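Local coordinates for Tv2483 (Treponema vincentii, PDB 6DET), which binds L-arginine with high selectivity and probably serves as the lipoprotein receptor that delivers it to an ABC transporter, at residues A[120-134]-A[182-195]. Numbering follows the deposited sequence.
With ARG (arginine), chain B.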
ATOM      1  N   LEU A 120      -3.251  -0.873   8.934  1.00 32.95           N
ATOM      2  CA  LEU A 120      -4.084   0.264   8.528  1.00 33.66           C
ATOM      3  C   LEU A 120      -5.308  -0.247   7.792  1.00 38.58           C
ATOM      4  O   LEU A 120      -5.254  -1.308   7.165  1.00 31.86           O
ATOM      5  CB  LEU A 120      -3.354   1.233   7.580  1.00 28.92           C
ATOM      6  CG  LEU A 120      -2.206   2.087   8.130  1.00 31.89           C
ATOM      7  CD1 LEU A 120      -1.455   2.810   7.012  1.00 27.66           C
ATOM      8  CD2 LEU A 120      -2.785   3.071   9.168  1.00 39.52           C
ATOM      9  N   GLN A 121      -6.419   0.518   7.874  1.00 27.87           N
ATOM     10  CA  GLN A 121      -7.543   0.352   6.965  1.00 29.60           C
ATOM     11  C   GLN A 121      -7.325   1.216   5.739  1.00 33.33           C
ATOM     12  O   GLN A 121      -6.657   2.251   5.796  1.00 35.89           O
ATOM     13  CB  GLN A 121      -8.870   0.765   7.606  1.00 28.57           C
ATOM     14  CG  GLN A 121      -9.429  -0.240   8.531  1.00 34.07           C
ATOM     15  CD  GLN A 121     -10.761   0.241   9.034  1.00 39.58           C
ATOM     16  OE1 GLN A 121     -10.810   1.192   9.800  1.00 40.24           O
ATOM     17  NE2 GLN A 121     -11.835  -0.339   8.529  1.00 40.59           N
ATOM     18  N   ASN A 122      -7.882   0.774   4.623  1.00 31.40           N
ATOM     19  CA  ASN A 122      -7.821   1.549   3.397  1.00 25.95           C
ATOM     20  C   ASN A 122      -9.104   1.326   2.620  1.00 29.11           C
ATOM     21  O   ASN A 122      -9.886   0.407   2.899  1.00 32.81           O
ATOM     22  CB  ASN A 122      -6.607   1.156   2.558  1.00 27.97           C
ATOM     23  CG  ASN A 122      -6.549   1.911   1.258  1.00 33.48           C
ATOM     24  OD1 ASN A 122      -6.438   3.151   1.255  1.00 30.52           O
ATOM     25  ND2 ASN A 122      -6.637   1.178   0.143  1.00 29.12           N
ATOM     26  N   ALA A 123      -9.331   2.210   1.657  1.00 30.41           N
ATOM     27  CA  ALA A 123     -10.414   2.058   0.716  1.00 31.48           C
ATOM     28  C   ALA A 123      -9.891   2.523  -0.633  1.00 28.25           C
ATOM     29  O   ALA A 123      -9.101   3.463  -0.693  1.00 30.90           O
ATOM     30  CB  ALA A 123     -11.619   2.893   1.103  1.00 35.89           C
ATOM     31  N   LYS A 124     -10.306   1.841  -1.691  1.00 32.91           N
ATOM     32  CA  LYS A 124     -10.071   2.322  -3.042  1.00 30.30           C
ATOM     33  C   LYS A 124     -11.189   3.295  -3.384  1.00 32.51           C
ATOM     34  O   LYS A 124     -12.362   2.998  -3.179  1.00 34.21           O
ATOM     35  CB  LYS A 124     -10.048   1.167  -4.019  1.00 33.13           C
ATOM     36  CG  LYS A 124      -8.656   0.474  -4.003  1.00 41.26           C
ATOM     37  CD  LYS A 124      -8.586  -0.734  -4.890  1.00 39.59           C
ATOM     38  CE  LYS A 124      -7.189  -1.352  -4.877  1.00 35.84           C
ATOM     39  NZ  LYS A 124      -6.505  -1.265  -3.553  1.00 40.86           N
ATOM     40  N   ILE A 125     -10.809   4.443  -3.939  1.00 31.80           N
ATOM     41  CA  ILE A 125     -11.723   5.509  -4.296  1.00 36.56           C
ATOM     42  C   ILE A 125     -11.469   5.893  -5.750  1.00 37.28           C
ATOM     43  O   ILE A 125     -10.391   5.658  -6.300  1.00 31.57           O
ATOM     44  CB  ILE A 125     -11.550   6.718  -3.363  1.00 36.66           C
ATOM     45  CG1 ILE A 125     -10.111   7.229  -3.411  1.00 39.60           C
ATOM     46  CG2 ILE A 125     -11.897   6.317  -1.934  1.00 40.22           C
ATOM     47  CD1 ILE A 125      -9.866   8.503  -2.670  1.00 39.37           C
ATOM     48  N   VAL A 126     -12.482   6.500  -6.364  1.00 32.02           N
ATOM     49  CA  VAL A 126     -12.422   6.919  -7.762  1.00 33.08           C
ATOM     50  C   VAL A 126     -12.355   8.435  -7.803  1.00 34.94           C
ATOM     51  O   VAL A 126     -13.187   9.122  -7.189  1.00 39.27           O
ATOM     52  CB  VAL A 126     -13.618   6.396  -8.564  1.00 37.31           C
ATOM     53  CG1 VAL A 126     -13.541   6.922 -10.000  1.00 39.59           C
ATOM     54  CG2 VAL A 126     -13.612   4.880  -8.556  1.00 38.08           C
ATOM     55  N   VAL A 127     -11.376   8.951  -8.544  1.00 36.46           N
ATOM     56  CA  VAL A 127     -11.109  10.380  -8.627  1.00 35.63           C
ATOM     57  C   VAL A 127     -11.338  10.824 -10.064  1.00 40.49           C
ATOM     58  O   VAL A 127     -10.941  10.129 -11.008  1.00 37.34           O
ATOM     59  CB  VAL A 127      -9.679  10.727  -8.154  1.00 40.31           C
ATOM     60  CG1 VAL A 127      -9.375  12.216  -8.330  1.00 50.95           C
ATOM     61  CG2 VAL A 127      -9.488  10.315  -6.669  1.00 36.14           C
ATOM     62  N   THR A 128     -12.010  11.967 -10.222  1.00 45.48           N
ATOM     63  CA  THR A 128     -12.264  12.569 -11.524  1.00 46.64           C
ATOM     64  C   THR A 128     -11.815  14.021 -11.481  1.00 50.76           C
ATOM     65  O   THR A 128     -11.394  14.524 -10.434  1.00 53.61           O
ATOM     66  CB  THR A 128     -13.751  12.497 -11.914  1.00 47.42           C
ATOM     67  OG1 THR A 128     -14.543  13.236 -10.971  1.00 49.30           O
ATOM     68  CG2 THR A 128     -14.230  11.074 -11.939  1.00 44.86           C
ATOM     69  N   LEU A 129     -11.919  14.698 -12.631  1.00 45.55           N
ATOM     70  CA  LEU A 129     -11.787  16.149 -12.664  1.00 44.91           C
ATOM     71  C   LEU A 129     -13.060  16.793 -12.125  1.00 58.62           C
ATOM     72  O   LEU A 129     -14.170  16.395 -12.487  1.00 64.41           O
ATOM     73  CB  LEU A 129     -11.508  16.621 -14.086  1.00 55.25           C
ATOM     74  CG  LEU A 129     -10.245  16.049 -14.729  1.00 54.89           C
ATOM     75  CD1 LEU A 129     -10.216  16.363 -16.197  1.00 56.02           C
ATOM     76  CD2 LEU A 129      -9.012  16.599 -14.046  1.00 57.59           C
ATOM     77  N   ALA A 130     -12.893  17.798 -11.261  1.00 61.23           N
ATOM     78  CA  ALA A 130     -14.011  18.295 -10.464  1.00 71.69           C
ATOM     79  C   ALA A 130     -14.996  19.066 -11.314  1.00 65.85           C
ATOM     80  O   ALA A 130     -16.179  19.173 -10.964  1.00 69.06           O
ATOM     81  CB  ALA A 130     -13.500  19.183  -9.330  1.00101.95           C
ATOM     82  N   GLY A 131     -14.536  19.595 -12.432  1.00 50.06           N
ATOM     83  CA  GLY A 131     -15.374  20.481 -13.217  1.00 65.45           C
ATOM     84  C   GLY A 131     -16.165  19.718 -14.251  1.00 76.75           C
ATOM     85  O   GLY A 131     -16.623  20.287 -15.246  1.00 88.94           O
ATOM     86  N   ARG A 132     -16.336  18.419 -14.019  1.00 66.66           N
ATOM     87  CA  ARG A 132     -16.988  17.559 -14.985  1.00 63.96           C
ATOM     88  C   ARG A 132     -18.329  17.025 -14.519  1.00 58.43           C
ATOM     89  O   ARG A 132     -19.029  16.392 -15.317  1.00 60.59           O
ATOM     90  CB  ARG A 132     -16.069  16.387 -15.345  1.00 67.32           C
ATOM     91  CG  ARG A 132     -14.790  16.836 -16.023  1.00 84.58           C
ATOM     92  CD  ARG A 132     -15.054  17.467 -17.374  1.00 96.03           C
ATOM     93  NE  ARG A 132     -13.836  17.558 -18.175  1.00 91.54           N
ATOM     94  CZ  ARG A 132     -12.869  18.445 -17.969  1.00104.60           C
ATOM     95  NH1 ARG A 132     -12.963  19.322 -16.978  1.00114.62           N
ATOM     96  NH2 ARG A 132     -11.802  18.450 -18.754  1.00112.21           N
ATOM     97  N   GLY A 133     -18.710  17.262 -13.266  1.00 62.70           N
ATOM     98  CA  GLY A 133     -20.019  16.864 -12.794  1.00 66.44           C
ATOM     99  C   GLY A 133     -20.165  15.401 -12.451  1.00 65.57           C
ATOM    100  O   GLY A 133     -21.293  14.925 -12.301  1.00 65.36           O
ATOM    101  N   TYR A 134     -19.071  14.660 -12.335  1.00 63.07           N
ATOM    102  CA  TYR A 134     -19.169  13.275 -11.909  1.00 59.97           C
ATOM    103  C   TYR A 134     -19.594  13.217 -10.450  1.00 58.93           C
ATOM    104  O   TYR A 134     -18.943  13.809  -9.584  1.00 64.23           O
ATOM    105  CB  TYR A 134     -17.826  12.573 -12.089  1.00 63.97           C
ATOM    106  CG  TYR A 134     -17.472  12.299 -13.531  1.00 61.67           C
ATOM    107  CD1 TYR A 134     -18.048  11.237 -14.209  1.00 65.45           C
ATOM    108  CD2 TYR A 134     -16.555  13.087 -14.208  1.00 63.93           C
ATOM    109  CE1 TYR A 134     -17.736  10.972 -15.525  1.00 71.11           C
ATOM    110  CE2 TYR A 134     -16.232  12.827 -15.526  1.00 71.91           C
ATOM    111  CZ  TYR A 134     -16.830  11.769 -16.180  1.00 73.78           C
ATOM    112  OH  TYR A 134     -16.524  11.494 -17.494  1.00 75.60           O
ATOM    113  N   LEU A 182      -5.360  11.715 -16.128  1.00 55.37           N
ATOM    114  CA  LEU A 182      -6.575  12.420 -15.738  1.00 49.21           C
ATOM    115  C   LEU A 182      -6.531  13.872 -16.196  1.00 57.49           C
ATOM    116  O   LEU A 182      -7.534  14.403 -16.694  1.00 55.74           O
ATOM    117  CB  LEU A 182      -6.777  12.333 -14.218  1.00 44.50           C
ATOM    118  CG  LEU A 182      -8.153  12.756 -13.704  1.00 52.75           C
ATOM    119  CD1 LEU A 182      -9.247  11.891 -14.310  1.00 51.95           C
ATOM    120  CD2 LEU A 182      -8.221  12.715 -12.192  1.00 55.80           C
ATOM    121  N   ASP A 183      -5.381  14.529 -16.035  1.00 55.27           N
ATOM    122  CA  ASP A 183      -5.211  15.867 -16.598  1.00 59.30           C
ATOM    123  C   ASP A 183      -5.234  15.828 -18.122  1.00 60.05           C
ATOM    124  O   ASP A 183      -5.719  16.769 -18.764  1.00 63.63           O
ATOM    125  CB  ASP A 183      -3.895  16.480 -16.099  1.00 55.40           C
ATOM    126  CG  ASP A 183      -3.807  16.547 -14.574  1.00 60.11           C
ATOM    127  OD1 ASP A 183      -4.850  16.453 -13.888  1.00 58.44           O
ATOM    128  OD2 ASP A 183      -2.680  16.695 -14.054  1.00 61.25           O
ATOM    129  N   SER A 184      -4.733  14.740 -18.715  1.00 73.01           N
ATOM    130  CA  SER A 184      -4.600  14.658 -20.167  1.00 71.34           C
ATOM    131  C   SER A 184      -5.937  14.451 -20.861  1.00 70.39           C
ATOM    132  O   SER A 184      -6.110  14.891 -21.993  1.00 69.42           O
ATOM    133  CB  SER A 184      -3.674  13.502 -20.556  1.00 72.26           C
ATOM    134  OG  SER A 184      -2.330  13.731 -20.176  1.00 74.53           O
ATOM    135  N   GLY A 185      -6.877  13.750 -20.231  1.00 59.67           N
ATOM    136  CA  GLY A 185      -8.008  13.217 -20.961  1.00 56.89           C
ATOM    137  C   GLY A 185      -7.763  11.845 -21.551  1.00 62.19           C
ATOM    138  O   GLY A 185      -8.623  11.335 -22.282  1.00 59.66           O
ATOM    139  N   THR A 186      -6.599  11.252 -21.276  1.00 60.83           N
ATOM    140  CA  THR A 186      -6.319   9.867 -21.638  1.00 71.64           C
ATOM    141  C   THR A 186      -7.259   8.914 -20.915  1.00 63.14           C
ATOM    142  O   THR A 186      -7.519   7.801 -21.389  1.00 58.76           O
ATOM    143  CB  THR A 186      -4.857   9.564 -21.297  1.00 82.85           C
ATOM    144  OG1 THR A 186      -4.017  10.373 -22.132  1.00 89.17           O
ATOM    145  CG2 THR A 186      -4.515   8.091 -21.481  1.00 89.96           C
ATOM    146  N   CYS A 187      -7.756   9.329 -19.760  1.00 56.41           N
ATOM    147  CA  CYS A 187      -8.785   8.591 -19.046  1.00 49.87           C
ATOM    148  C   CYS A 187      -9.756   9.602 -18.459  1.00 48.63           C
ATOM    149  O   CYS A 187      -9.459  10.792 -18.369  1.00 53.01           O
ATOM    150  CB  CYS A 187      -8.194   7.720 -17.947  1.00 47.88           C
ATOM    151  SG  CYS A 187      -7.443   8.686 -16.637  1.00 48.20           S
ATOM    152  N   ASP A 188     -10.923   9.106 -18.049  1.00 47.22           N
ATOM    153  CA  ASP A 188     -11.966   9.919 -17.434  1.00 43.91           C
ATOM    154  C   ASP A 188     -11.952   9.857 -15.918  1.00 45.41           C
ATOM    155  O   ASP A 188     -12.540  10.728 -15.264  1.00 42.14           O
ATOM    156  CB  ASP A 188     -13.339   9.454 -17.916  1.00 43.23           C
ATOM    157  CG  ASP A 188     -13.447   9.434 -19.418  1.00 49.14           C
ATOM    158  OD1 ASP A 188     -13.591  10.529 -19.979  1.00 50.77           O
ATOM    159  OD2 ASP A 188     -13.410   8.332 -20.014  1.00 52.95           O
ATOM    160  N   ALA A 189     -11.322   8.837 -15.355  1.00 38.27           N
ATOM    161  CA  ALA A 189     -11.234   8.674 -13.917  1.00 36.25           C
ATOM    162  C   ALA A 189     -10.035   7.793 -13.616  1.00 36.59           C
ATOM    163  O   ALA A 189      -9.515   7.113 -14.506  1.00 39.22           O
ATOM    164  CB  ALA A 189     -12.491   8.041 -13.350  1.00 39.97           C
ATOM    165  N   ILE A 190      -9.639   7.786 -12.338  1.00 35.34           N
ATOM    166  CA  ILE A 190      -8.568   6.935 -11.830  1.00 32.33           C
ATOM    167  C   ILE A 190      -8.992   6.317 -10.505  1.00 36.69           C
ATOM    168  O   ILE A 190      -9.827   6.859  -9.771  1.00 33.31           O
ATOM    169  CB  ILE A 190      -7.246   7.697 -11.637  1.00 34.12           C
ATOM    170  CG1 ILE A 190      -7.336   8.677 -10.456  1.00 32.40           C
ATOM    171  CG2 ILE A 190      -6.844   8.397 -12.940  1.00 36.55           C
ATOM    172  CD1 ILE A 190      -6.082   9.464 -10.189  1.00 37.31           C
ATOM    173  N   VAL A 191      -8.370   5.190 -10.194  1.00 30.72           N
ATOM    174  CA  VAL A 191      -8.482   4.538  -8.883  1.00 32.57           C
ATOM    175  C   VAL A 191      -7.219   4.840  -8.091  1.00 31.30           C
ATOM    176  O   VAL A 191      -6.097   4.676  -8.600  1.00 32.47           O
ATOM    177  CB  VAL A 191      -8.670   3.018  -9.014  1.00 28.24           C
ATOM    178  CG1 VAL A 191      -8.716   2.366  -7.614  1.00 28.77           C
ATOM    179  CG2 VAL A 191      -9.904   2.702  -9.756  1.00 29.01           C
ATOM    180  N   VAL A 192      -7.387   5.277  -6.843  1.00 29.39           N
ATOM    181  CA  VAL A 192      -6.267   5.486  -5.937  1.00 30.03           C
ATOM    182  C   VAL A 192      -6.673   4.928  -4.581  1.00 34.23           C
ATOM    183  O   VAL A 192      -7.852   4.657  -4.325  1.00 31.43           O
ATOM    184  CB  VAL A 192      -5.866   6.971  -5.824  1.00 35.21           C
ATOM    185  CG1 VAL A 192      -5.379   7.501  -7.175  1.00 32.44           C
ATOM    186  CG2 VAL A 192      -7.042   7.833  -5.357  1.00 33.56           C
ATOM    187  N   ASP A 193      -5.674   4.719  -3.716  1.00 31.65           N
ATOM    188  CA  ASP A 193      -5.945   4.320  -2.339  1.00 24.89           C
ATOM    189  C   ASP A 193      -6.153   5.574  -1.507  1.00 32.79           C
ATOM    190  O   ASP A 193      -5.379   6.539  -1.601  1.00 31.32           O
ATOM    191  CB  ASP A 193      -4.819   3.488  -1.707  1.00 27.11           C
ATOM    192  CG  ASP A 193      -4.670   2.094  -2.298  1.00 28.36           C
ATOM    193  OD1 ASP A 193      -5.517   1.640  -3.092  1.00 29.92           O
ATOM    194  OD2 ASP A 193      -3.672   1.414  -1.920  1.00 28.56           O
ATOM    195  N   LEU A 194      -7.208   5.555  -0.691  1.00 29.95           N
ATOM    196  CA  LEU A 194      -7.456   6.658   0.224  1.00 34.45           C
ATOM    197  C   LEU A 194      -6.219   7.019   1.038  1.00 30.22           C
ATOM    198  O   LEU A 194      -5.876   8.200   1.159  1.00 32.49           O
ATOM    199  CB  LEU A 194      -8.619   6.292   1.155  1.00 36.59           C
ATOM    200  CG  LEU A 194      -9.006   7.357   2.176  1.00 38.31           C
ATOM    201  CD1 LEU A 194      -9.516   8.598   1.473  1.00 40.11           C
ATOM    202  CD2 LEU A 194     -10.079   6.788   3.102  1.00 40.91           C
ATOM    203  N   ILE A 195      -5.528   6.015   1.604  1.00 30.80           N
ATOM    204  CA  ILE A 195      -4.491   6.281   2.607  1.00 28.47           C
ATOM    205  C   ILE A 195      -3.387   7.177   2.041  1.00 31.78           C
ATOM    206  O   ILE A 195      -2.946   8.133   2.695  1.00 31.85           O
ATOM    207  CB  ILE A 195      -3.909   4.956   3.152  1.00 26.03           C
ATOM    208  CG1 ILE A 195      -4.890   4.346   4.171  1.00 32.74           C
ATOM    209  CG2 ILE A 195      -2.540   5.164   3.771  1.00 26.22           C
ATOM    210  CD1 ILE A 195      -4.919   5.069   5.547  1.00 35.09           C
TER
HETATM  211  N   ARG B 500      -2.530  -1.144  -2.247  1.00 27.15           N
HETATM  212  CA  ARG B 500      -1.781  -1.346  -3.514  1.00 34.97           C
HETATM  213  C   ARG B 500      -1.425  -2.821  -3.660  1.00 36.76           C
HETATM  214  O   ARG B 500      -1.420  -3.534  -2.639  1.00 30.75           O
HETATM  215  CB  ARG B 500      -0.506  -0.504  -3.540  1.00 31.47           C
HETATM  216  CG  ARG B 500      -0.744   1.001  -3.584  1.00 33.97           C
HETATM  217  CD  ARG B 500       0.535   1.831  -3.524  1.00 34.94           C
HETATM  218  NE  ARG B 500       1.347   1.597  -4.702  1.00 33.12           N
HETATM  219  CZ  ARG B 500       2.483   0.908  -4.721  1.00 33.39           C
HETATM  220  NH1 ARG B 500       3.096   0.739  -5.896  1.00 33.84           N
HETATM  221  NH2 ARG B 500       2.991   0.379  -3.607  1.00 32.76           N
HETATM  222  OXT ARG B 500      -1.130  -3.277  -4.773  1.00 29.36           O
HETATM  223  O   HOH W   1     -12.644  13.329 -15.286  1.00 44.93           O
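The side chains of Asn122 and Asp193 cross at about a right angle, the amide and carboxylate planes turned 60° apart; ND2 lies 3.5 Å from Asp193 OD1, too poorly angled for a hydrogen bond, and is held instead by Glu217 OE2. On the amide's other branch, OD1 takes the N-H of Ile195 at 3.0 Å, nearly straight (164°), where a weakly bonded helix begins. The Asp193 carboxylate is gripped on both oxygens. Lys124 runs alongside, its chain bent only at chi4 (35°), and brings NZ to the syn side of OD1 at 3.1 Å, tilted out of the carboxylate plane, a salt bridge shared with Glu217. OD2 receives the bound arginine's amino N at 2.8 Å and also bonds to Tyr219. Strands 120-129 and 189-193 pair antiparallel within one lobe of the family 3 solute-binding fold; Asp193 is the last residue of its strand and reaches the arginine from there. Ile125 with Val192 and Val127 with Ile190 are the hydrogen-bonded pairs. On their face, Val192 CG2 touches both Ile125 CG1 and Val127 CG2, each at 3.7 Å. Farther along, Leu182 CG packs against Leu129 CD2 at 4.0 Å, and a water bridges Leu129 N and Asp188 O.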